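Local coordinates for protein beta-agarase (PDB 6AII) that probably cleaves the beta-1,4 linkages of agarose as a family GH16 beta-agarase, releasing neoagarobiose, at residues 25-33 against 43-51; 74-84 against 304-315. All blocks are in the same frame, centred on the assembly; numbering follows the deposited sequence.

Interaction 1 (25-33 against 43-51). With CA (calcium ion), chain B.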
loop_
_atom_site.group_PDB
_atom_site.type_symbol
_atom_site.label_atom_id
_atom_site.label_comp_id
_atom_site.label_asym_id
_atom_site.label_seq_id
_atom_site.Cartn_x
_atom_site.Cartn_y
_atom_site.Cartn_z
ATOM N N ALA A 25 15.139 7.143 11.178
ATOM C CA ALA A 25 15.773 7.822 10.013
ATOM C C ALA A 25 15.893 6.932 8.757
ATOM O O ALA A 25 15.775 7.471 7.661
ATOM C CB ALA A 25 17.130 8.315 10.435
ATOM N N ASP A 26 16.153 5.642 8.886
ATOM C CA ASP A 26 16.506 4.823 7.739
ATOM C C ASP A 26 15.268 4.471 6.907
ATOM O O ASP A 26 15.401 3.947 5.815
ATOM C CB ASP A 26 17.275 3.574 8.127
ATOM C CG ASP A 26 16.510 2.476 8.818
ATOM O OD1 ASP A 26 15.431 2.733 9.371
ATOM O OD2 ASP A 26 17.062 1.386 8.898
ATOM N N MET A 27 14.115 4.832 7.420
ATOM C CA MET A 27 12.834 4.483 6.732
ATOM C C MET A 27 12.007 5.748 6.498
ATOM O O MET A 27 10.822 5.640 6.250
ATOM C CB MET A 27 12.020 3.503 7.586
ATOM C CG MET A 27 12.601 2.097 7.662
ATOM S SD MET A 27 12.540 1.301 6.055
ATOM C CE MET A 27 10.816 0.777 6.039
ATOM N N SER A 28 12.599 6.950 6.605
ATOM C CA SER A 28 11.919 8.204 6.490
ATOM C C SER A 28 12.595 9.066 5.422
ATOM O O SER A 28 13.855 9.096 5.339
ATOM C CB SER A 28 11.834 8.983 7.825
ATOM O OG SER A 28 11.244 8.208 8.859
ATOM N N ASP A 29 11.806 9.742 4.567
ATOM C CA ASP A 29 12.351 10.506 3.453
ATOM C C ASP A 29 11.285 11.454 2.943
ATOM O O ASP A 29 10.137 10.981 2.738
ATOM C CB ASP A 29 12.834 9.573 2.348
ATOM C CG ASP A 29 13.732 10.211 1.306
ATOM O OD1 ASP A 29 13.761 11.452 1.171
ATOM O OD2 ASP A 29 14.498 9.408 0.695
ATOM N N ASP A 30 11.616 12.758 2.740
ATOM C CA ASP A 30 10.652 13.654 2.099
ATOM C C ASP A 30 10.942 13.995 0.634
ATOM O O ASP A 30 10.279 14.844 0.064
ATOM C CB ASP A 30 10.415 14.889 2.963
ATOM C CG ASP A 30 11.631 15.723 3.301
ATOM O OD1 ASP A 30 12.741 15.390 2.865
ATOM O OD2 ASP A 30 11.390 16.742 3.985
ATOM N N PHE A 31 11.897 13.255 0.030
ATOM C CA PHE A 31 12.031 13.185 -1.435
ATOM C C PHE A 31 12.217 14.551 -2.124
ATOM O O PHE A 31 11.623 14.822 -3.171
ATOM C CB PHE A 31 10.799 12.453 -2.014
ATOM C CG PHE A 31 10.780 11.013 -1.612
ATOM C CD1 PHE A 31 11.834 10.201 -1.970
ATOM C CD2 PHE A 31 9.751 10.468 -0.854
ATOM C CE1 PHE A 31 11.856 8.863 -1.622
ATOM C CE2 PHE A 31 9.770 9.132 -0.510
ATOM C CZ PHE A 31 10.821 8.333 -0.890
ATOM N N ASN A 32 13.049 15.393 -1.521
ATOM C CA ASN A 32 13.216 16.756 -2.041
ATOM C C ASN A 32 14.571 16.868 -2.737
ATOM O O ASN A 32 15.210 17.929 -2.748
ATOM C CB ASN A 32 12.943 17.786 -0.946
ATOM C CG ASN A 32 11.520 17.715 -0.396
ATOM O OD1 ASN A 32 10.523 17.419 -1.099
ATOM N ND2 ASN A 32 11.408 18.067 0.868
ATOM N N TYR A 33 15.020 15.768 -3.316
ATOM C CA TYR A 33 16.239 15.700 -4.110
ATOM C C TYR A 33 15.883 15.122 -5.486
ATOM O O TYR A 33 14.772 14.586 -5.672
ATOM C CB TYR A 33 17.297 14.834 -3.431
ATOM C CG TYR A 33 16.772 13.474 -3.020
ATOM C CD1 TYR A 33 16.715 12.421 -3.902
ATOM C CD2 TYR A 33 16.201 13.278 -1.771
ATOM C CE1 TYR A 33 16.213 11.174 -3.540
ATOM C CE2 TYR A 33 15.697 12.043 -1.398
ATOM C CZ TYR A 33 15.677 10.986 -2.289
ATOM O OH TYR A 33 15.182 9.776 -1.918
ATOM N N TYR A 43 19.760 1.590 -4.818
ATOM C CA TYR A 43 19.077 2.063 -3.595
ATOM C C TYR A 43 19.094 3.587 -3.570
ATOM O O TYR A 43 20.124 4.214 -3.240
ATOM C CB TYR A 43 19.680 1.518 -2.287
ATOM C CG TYR A 43 19.259 0.104 -1.957
ATOM C CD1 TYR A 43 18.045 -0.149 -1.342
ATOM C CD2 TYR A 43 20.030 -0.982 -2.328
ATOM C CE1 TYR A 43 17.613 -1.433 -1.075
ATOM C CE2 TYR A 43 19.607 -2.285 -2.076
ATOM C CZ TYR A 43 18.404 -2.505 -1.429
ATOM O OH TYR A 43 17.901 -3.739 -1.139
ATOM N N ILE A 44 17.936 4.186 -3.880
ATOM C CA ILE A 44 17.785 5.633 -3.933
ATOM C C ILE A 44 17.965 6.152 -2.513
ATOM O O ILE A 44 17.337 5.696 -1.562
ATOM C CB ILE A 44 16.436 6.035 -4.544
ATOM C CG1 ILE A 44 16.222 5.448 -5.921
ATOM C CG2 ILE A 44 16.258 7.528 -4.556
ATOM C CD1 ILE A 44 14.811 5.501 -6.454
ATOM N N ALA A 45 18.898 7.108 -2.393
ATOM C CA ALA A 45 19.253 7.748 -1.137
ATOM C C ALA A 45 19.784 6.745 -0.130
ATOM O O ALA A 45 19.722 6.998 1.072
ATOM C CB ALA A 45 18.071 8.511 -0.564
ATOM N N GLY A 46 20.219 5.581 -0.598
ATOM C CA GLY A 46 20.608 4.506 0.260
ATOM C C GLY A 46 19.444 3.808 0.961
ATOM O O GLY A 46 19.668 2.933 1.817
ATOM N N LYS A 47 18.189 4.118 0.586
ATOM C CA LYS A 47 17.038 3.645 1.333
ATOM C C LYS A 47 15.973 2.887 0.511
ATOM O O LYS A 47 15.262 2.087 1.094
ATOM C CB LYS A 47 16.303 4.826 1.964
ATOM C CG LYS A 47 17.085 5.581 3.018
ATOM C CD LYS A 47 16.370 6.802 3.566
ATOM C CE LYS A 47 17.260 7.541 4.549
ATOM N NZ LYS A 47 16.625 8.809 4.993
ATOM N N TRP A 48 15.822 3.190 -0.747
ATOM C CA TRP A 48 14.645 2.749 -1.530
ATOM C C TRP A 48 15.142 2.061 -2.811
ATOM O O TRP A 48 15.586 2.746 -3.752
ATOM C CB TRP A 48 13.738 3.955 -1.890
ATOM C CG TRP A 48 13.499 4.889 -0.751
ATOM C CD1 TRP A 48 14.004 6.144 -0.610
ATOM C CD2 TRP A 48 12.766 4.613 0.453
ATOM N NE1 TRP A 48 13.631 6.681 0.587
ATOM C CE2 TRP A 48 12.855 5.776 1.262
ATOM C CE3 TRP A 48 11.992 3.527 0.914
ATOM C CZ2 TRP A 48 12.239 5.881 2.501
ATOM C CZ3 TRP A 48 11.423 3.633 2.161
ATOM C CH2 TRP A 48 11.522 4.803 2.931
ATOM N N LYS A 49 14.965 0.730 -2.883
ATOM C CA LYS A 49 15.358 0.038 -4.077
ATOM C C LYS A 49 14.374 0.349 -5.194
ATOM O O LYS A 49 13.184 0.260 -4.946
ATOM C CB LYS A 49 15.363 -1.482 -3.903
ATOM C CG LYS A 49 16.038 -2.298 -5.023
ATOM C CD LYS A 49 15.797 -3.767 -4.807
ATOM C CE LYS A 49 16.636 -4.748 -5.581
ATOM N NZ LYS A 49 16.001 -6.093 -5.500
ATOM N N ASN A 50 14.877 0.682 -6.373
ATOM C CA ASN A 50 14.052 0.965 -7.560
ATOM C C ASN A 50 13.531 -0.289 -8.263
ATOM O O ASN A 50 13.355 -0.249 -9.471
ATOM C CB ASN A 50 14.737 1.889 -8.536
ATOM C CG ASN A 50 16.020 1.351 -9.146
ATOM O OD1 ASN A 50 16.487 0.295 -8.713
ATOM N ND2 ASN A 50 16.540 2.064 -10.149
ATOM N N PHE A 51 13.239 -1.317 -7.524
ATOM C CA PHE A 51 12.632 -2.470 -8.085
ATOM C C PHE A 51 11.970 -3.300 -7.001
ATOM O O PHE A 51 12.128 -3.059 -5.801
ATOM C CB PHE A 51 13.699 -3.318 -8.811
ATOM C CG PHE A 51 13.119 -4.146 -9.932
ATOM C CD1 PHE A 51 12.689 -3.526 -11.104
ATOM C CD2 PHE A 51 12.968 -5.512 -9.810
ATOM C CE1 PHE A 51 12.108 -4.274 -12.127
ATOM C CE2 PHE A 51 12.366 -6.258 -10.831
ATOM C CZ PHE A 51 12.005 -5.648 -12.003
HETATM CA CA CA B . 8.422 16.090 -0.632
HETATM O O HOH W 1 15.369 1.932 3.892
HETATM O O HOH W 2 18.204 2.260 4.769
HETATM O O HOH W 3 16.748 10.172 2.422
HETATM O O HOH W 4 7.753 18.415 -1.321
#
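Asp29 and Trp48 form the tight centre of this contact. The indole NE1 donates to Asp29 OD2 at 2.9 Å with an N-H...O angle of 154°; the oxygen lies almost in the ring plane and is met on the anti side of the carboxylate. Tyr33 OH donates to the same OD2 from the syn side at 2.7 Å, so two donors grip one buried oxygen and fix the rotation of the carboxylate. Asp29, whose chi1 of -165° swings CG away from the backbone N, also offers OD1 to Phe31 N, which comes from above the carboxylate plane, closing an Asx turn. Phe31 puts CZ over one face of the indole, and CB of Lys47 lies over the opposite face. The ring of Phe31 and the five-membered ring of Trp48 are inclined at 48°. The phenol end of Tyr33 rests on Ala45 CB, 3.4 Å from OH, and Ile44 CG2 meets the edge of its ring.

Toward solvent the contact becomes polar and watery. Lys47 runs out extended beyond CG, and its NZ donates to Ser28 O at 2.8 Å, nearly in line with the carbonyl, and to Ala25 O at 3.1 Å. One water joins NZ to Asp29 OD2 through a weak bond on the carboxylate side, while another spans Asp26 O and Lys47 O.

Trp48 also packs on Ile318 and Val108, which belong to different sheets. Lys47 and Trp48 together face Ile44 in a classic beta bulge. Asp30 O, within the Asx turn, and Asn32 OD1, just after it, bind calcium: a bulged hairpin braced against a calcium-binding loop on the GH16 beta-sandwich.

Interaction 2 (74-84 against 304-315); sequences GHMNIVASRNG and IYGRPEDHIMKV. With CA (calcium ion), chain B.
His75 CG sits between its backbone N and carbonyl carbon (chi1 36°), while Lys314 CG is anti to its own carbonyl carbon (chi1 -62°) with the chain extended beyond; the two side chains therefore run side by side. Lys314 CD lies over the imidazole face, 3.9 Å from the ring centroid of His75 and 19° off its normal, which defines a CH-pi contact. The ammonium continues past the ring to Glu309 OE2, a 3.2 Å salt bridge using the anti lone pair, and a water links NZ to His75 NE2. Were Lys314 an alanine, the imidazole would probably lose its aliphatic cover and Glu309 this cationic mate.

Beneath these side chains, strands 75-79 and 312-315 pair antiparallel. Met76 with Val315 and Ile78 with Met313 are hydrogen-bonded pairs, each with two N-H...O bonds; Ile78 N to Met313 O measures 2.9 Å and lies in the carbonyl plane. Their side chains point into the sandwich, where Ile78 and Met313 touch Ile284 of strand 280-287. On the other face Val79 CG2 meets Ile312 CG2 at 4.1 Å.

Past the strand, Ala80 N bonds to His311 O at 2.9 Å, and Ile304 CD1 reaches Ala80 CB. Tyr305 OH donates to Arg82 O from above the carbonyl plane at 2.8 Å. The guanidinium of Arg82, with Ile304 CG2 over one face, pairs with Asp301.

The chemistry thus implies a backbone-bonded pair of strands inside the sheet, with an apolar inner face and a mixed outer one, where Val79 and Ile312 touch and Lys314 brings the charge, ending where Gly74 O binds calcium.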
loop_
_atom_site.group_PDB
_atom_site.type_symbol
_atom_site.label_atom_id
_atom_site.label_comp_id
_atom_site.label_asym_id
_atom_site.label_seq_id
_atom_site.Cartn_x
_atom_site.Cartn_y
_atom_site.Cartn_z
ATOM N N GLY A 74 9.785 17.290 -5.677
ATOM C CA GLY A 74 9.367 17.103 -4.273
ATOM C C GLY A 74 8.764 15.761 -3.958
ATOM O O GLY A 74 8.390 15.533 -2.780
ATOM N N HIS A 75 8.753 14.851 -4.943
ATOM C CA HIS A 75 8.149 13.517 -4.688
ATOM C C HIS A 75 8.866 12.426 -5.472
ATOM O O HIS A 75 9.417 12.648 -6.574
ATOM C CB HIS A 75 6.664 13.513 -5.067
ATOM C CG HIS A 75 6.362 14.326 -6.248
ATOM N ND1 HIS A 75 6.583 13.851 -7.551
ATOM C CD2 HIS A 75 5.875 15.574 -6.388
ATOM C CE1 HIS A 75 6.226 14.830 -8.391
ATOM N NE2 HIS A 75 5.795 15.839 -7.726
ATOM N N MET A 76 8.757 11.227 -4.920
ATOM C CA MET A 76 9.115 10.015 -5.660
ATOM C C MET A 76 7.996 9.798 -6.695
ATOM O O MET A 76 6.798 10.010 -6.364
ATOM C CB MET A 76 9.194 8.793 -4.749
ATOM C CG MET A 76 9.366 7.514 -5.496
ATOM S SD MET A 76 9.788 6.153 -4.318
ATOM C CE MET A 76 11.458 6.405 -4.005
ATOM N N ASN A 77 8.362 9.423 -7.894
ATOM C CA ASN A 77 7.452 9.183 -9.010
ATOM C C ASN A 77 7.488 7.679 -9.323
ATOM O O ASN A 77 8.566 7.123 -9.568
ATOM C CB ASN A 77 7.915 9.914 -10.269
ATOM C CG ASN A 77 8.045 11.394 -10.052
ATOM O OD1 ASN A 77 7.025 11.989 -9.761
ATOM N ND2 ASN A 77 9.261 11.936 -10.234
ATOM N N ILE A 78 6.330 7.044 -9.309
ATOM C CA ILE A 78 6.181 5.631 -9.668
ATOM C C ILE A 78 5.317 5.622 -10.932
ATOM O O ILE A 78 4.114 5.882 -10.883
ATOM C CB ILE A 78 5.660 4.801 -8.509
ATOM C CG1 ILE A 78 6.509 4.983 -7.250
ATOM C CG2 ILE A 78 5.643 3.339 -8.929
ATOM C CD1 ILE A 78 5.985 4.271 -6.031
ATOM N N VAL A 79 5.978 5.392 -12.083
ATOM C CA VAL A 79 5.440 5.742 -13.378
ATOM C C VAL A 79 4.837 4.551 -14.124
ATOM O O VAL A 79 5.460 3.508 -14.118
ATOM C CB VAL A 79 6.509 6.402 -14.255
ATOM C CG1 VAL A 79 5.993 6.675 -15.637
ATOM C CG2 VAL A 79 7.025 7.655 -13.528
ATOM N N ALA A 80 3.667 4.742 -14.687
ATOM C CA ALA A 80 3.092 3.822 -15.706
ATOM C C ALA A 80 3.344 4.401 -17.089
ATOM O O ALA A 80 2.940 5.540 -17.396
ATOM C CB ALA A 80 1.623 3.541 -15.472
ATOM N N SER A 81 3.825 3.532 -17.991
ATOM C CA SER A 81 4.059 3.941 -19.375
ATOM C C SER A 81 3.851 2.724 -20.287
ATOM O O SER A 81 3.607 1.621 -19.790
ATOM C CB SER A 81 5.441 4.508 -19.514
ATOM O OG SER A 81 6.442 3.575 -19.147
ATOM N N ARG A 82 3.866 2.966 -21.575
ATOM C CA ARG A 82 3.518 1.863 -22.514
ATOM C C ARG A 82 4.376 1.975 -23.765
ATOM O O ARG A 82 4.153 2.884 -24.584
ATOM C CB ARG A 82 2.015 1.857 -22.800
ATOM C CG ARG A 82 1.599 0.723 -23.743
ATOM C CD ARG A 82 0.118 0.537 -23.776
ATOM N NE ARG A 82 -0.433 0.057 -22.534
ATOM C CZ ARG A 82 -1.656 0.286 -22.116
ATOM N NH1 ARG A 82 -2.515 0.921 -22.913
ATOM N NH2 ARG A 82 -1.998 -0.068 -20.871
ATOM N N ASN A 83 5.204 0.979 -23.951
ATOM C CA ASN A 83 6.097 0.957 -25.170
ATOM C C ASN A 83 5.450 0.135 -26.290
ATOM O O ASN A 83 6.028 0.094 -27.372
ATOM C CB ASN A 83 7.491 0.456 -24.851
ATOM C CG ASN A 83 7.553 -0.922 -24.260
ATOM O OD1 ASN A 83 6.649 -1.718 -24.505
ATOM N ND2 ASN A 83 8.583 -1.168 -23.482
ATOM N N GLY A 84 4.301 -0.516 -26.088
ATOM C CA GLY A 84 3.698 -1.309 -27.120
ATOM C C GLY A 84 4.012 -2.798 -27.052
ATOM O O GLY A 84 3.281 -3.582 -27.725
ATOM N N ILE A 304 -3.385 6.565 -21.239
ATOM C CA ILE A 304 -1.955 6.584 -20.840
ATOM C C ILE A 304 -1.142 7.541 -21.706
ATOM O O ILE A 304 -0.207 8.167 -21.197
ATOM C CB ILE A 304 -1.360 5.168 -20.769
ATOM C CG1 ILE A 304 -0.091 5.140 -19.933
ATOM C CG2 ILE A 304 -1.163 4.541 -22.171
ATOM C CD1 ILE A 304 0.311 3.744 -19.399
ATOM N N TYR A 305 -1.467 7.653 -23.000
ATOM C CA TYR A 305 -0.757 8.615 -23.856
ATOM C C TYR A 305 -1.403 10.006 -23.802
ATOM O O TYR A 305 -0.685 10.955 -23.976
ATOM C CB TYR A 305 -0.768 8.117 -25.307
ATOM C CG TYR A 305 -0.070 6.801 -25.517
ATOM C CD1 TYR A 305 1.139 6.511 -24.919
ATOM C CD2 TYR A 305 -0.659 5.814 -26.292
ATOM C CE1 TYR A 305 1.768 5.291 -25.103
ATOM C CE2 TYR A 305 -0.054 4.579 -26.481
ATOM C CZ TYR A 305 1.187 4.337 -25.920
ATOM O OH TYR A 305 1.810 3.129 -26.112
ATOM N N GLY A 306 -2.660 10.130 -23.499
ATOM C CA GLY A 306 -3.286 11.417 -23.467
ATOM C C GLY A 306 -3.017 12.173 -22.193
ATOM O O GLY A 306 -2.952 13.430 -22.179
ATOM N N ARG A 307 -2.908 11.442 -21.072
ATOM C CA ARG A 307 -2.640 12.075 -19.782
ATOM C C ARG A 307 -1.513 11.344 -19.045
ATOM O O ARG A 307 -1.700 10.783 -17.953
ATOM C CB ARG A 307 -3.906 11.990 -18.928
ATOM C CG ARG A 307 -5.117 12.635 -19.583
ATOM C CD ARG A 307 -6.352 12.673 -18.728
ATOM N NE ARG A 307 -7.015 11.372 -18.622
ATOM C CZ ARG A 307 -6.989 10.552 -17.557
ATOM N NH1 ARG A 307 -6.307 10.873 -16.457
ATOM N NH2 ARG A 307 -7.622 9.379 -17.646
ATOM N N PRO A 308 -0.305 11.442 -19.560
ATOM C CA PRO A 308 0.859 10.772 -18.974
ATOM C C PRO A 308 1.134 11.177 -17.520
ATOM O O PRO A 308 1.498 10.345 -16.703
ATOM C CB PRO A 308 2.040 11.117 -19.901
ATOM C CG PRO A 308 1.560 12.306 -20.714
ATOM C CD PRO A 308 0.068 12.182 -20.794
ATOM N N GLU A 309 0.930 12.444 -17.209
ATOM C CA GLU A 309 1.246 12.898 -15.869
ATOM C C GLU A 309 0.254 12.338 -14.845
ATOM O O GLU A 309 0.614 12.140 -13.700
ATOM C CB GLU A 309 1.305 14.432 -15.860
ATOM C CG GLU A 309 1.917 15.030 -14.618
ATOM C CD GLU A 309 3.413 14.811 -14.421
ATOM O OE1 GLU A 309 4.192 14.636 -15.419
ATOM O OE2 GLU A 309 3.767 14.746 -13.252
ATOM N N ASP A 310 -0.947 12.003 -15.272
ATOM C CA ASP A 310 -1.892 11.322 -14.412
ATOM C C ASP A 310 -1.543 9.839 -14.178
ATOM O O ASP A 310 -2.141 9.271 -13.232
ATOM C CB ASP A 310 -3.299 11.437 -14.974
ATOM C CG ASP A 310 -3.954 12.811 -14.799
ATOM O OD1 ASP A 310 -3.542 13.561 -13.893
ATOM O OD2 ASP A 310 -4.864 13.124 -15.581
ATOM N N HIS A 311 -0.685 9.238 -15.003
ATOM C CA HIS A 311 -0.385 7.824 -14.874
ATOM C C HIS A 311 0.858 7.641 -14.019
ATOM O O HIS A 311 1.746 6.869 -14.329
ATOM C CB HIS A 311 -0.286 7.207 -16.278
ATOM C CG HIS A 311 -1.638 7.035 -16.866
ATOM N ND1 HIS A 311 -2.416 8.089 -17.307
ATOM C CD2 HIS A 311 -2.358 5.905 -17.083
ATOM C CE1 HIS A 311 -3.598 7.602 -17.673
ATOM N NE2 HIS A 311 -3.573 6.252 -17.584
ATOM N N ILE A 312 0.942 8.376 -12.921
ATOM C CA ILE A 312 2.077 8.378 -12.014
ATOM C C ILE A 312 1.507 8.407 -10.596
ATOM O O ILE A 312 0.718 9.326 -10.262
ATOM C CB ILE A 312 2.986 9.610 -12.207
ATOM C CG1 ILE A 312 3.409 9.775 -13.671
ATOM C CG2 ILE A 312 4.171 9.557 -11.243
ATOM C CD1 ILE A 312 4.280 10.987 -13.906
ATOM N N MET A 313 1.998 7.533 -9.790
ATOM C CA MET A 313 1.737 7.537 -8.346
ATOM C C MET A 313 2.876 8.336 -7.701
ATOM O O MET A 313 4.041 7.997 -7.894
ATOM C CB MET A 313 1.707 6.146 -7.755
ATOM C CG MET A 313 1.401 6.120 -6.258
ATOM S SD MET A 313 1.538 4.399 -5.625
ATOM C CE MET A 313 1.237 4.687 -3.894
ATOM N N LYS A 314 2.558 9.387 -6.949
ATOM C CA LYS A 314 3.585 10.294 -6.420
ATOM C C LYS A 314 3.660 10.110 -4.896
ATOM O O LYS A 314 2.599 9.927 -4.240
ATOM C CB LYS A 314 3.266 11.753 -6.741
ATOM C CG LYS A 314 3.231 12.021 -8.214
ATOM C CD LYS A 314 2.851 13.450 -8.582
ATOM C CE LYS A 314 2.806 13.607 -10.081
ATOM N NZ LYS A 314 2.274 14.939 -10.436
ATOM N N VAL A 315 4.861 10.154 -4.354
ATOM C CA VAL A 315 5.023 10.001 -2.921
ATOM C C VAL A 315 5.758 11.263 -2.428
ATOM O O VAL A 315 6.954 11.420 -2.681
ATOM C CB VAL A 315 5.785 8.725 -2.525
ATOM C CG1 VAL A 315 5.836 8.566 -1.004
ATOM C CG2 VAL A 315 5.181 7.471 -3.182
HETATM CA CA CA B . 8.422 16.090 -0.632
HETATM O O HOH W 5 3.364 17.369 -9.075
HETATM O O HOH W 6 3.176 8.052 -18.071
HETATM O O HOH W 4 7.753 18.415 -1.321
#

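Both contacts lie about 17 Å, centre to centre, from the middle of the chain, yet they differ in kind. Interaction 2 combines antiparallel pairing of strands 75-79 and 312-315 with a loop-to-helix contact beyond it, 761 Å² in all; interaction 1 buries 410 Å² and joins a loop to a nearby bulged hairpin through side-chain donors. Each has a buried inner part and a polar outer border. They meet at the calcium ion, which Asp30 and Asn32 of the first and Gly74 of the second bind together with Asp5, Asp316 and a shared water. Phe31 bridges them as well, its CE1 lying 3.4 Å from Met76 CE, so the loop of 25-33 packs directly on the paired strands.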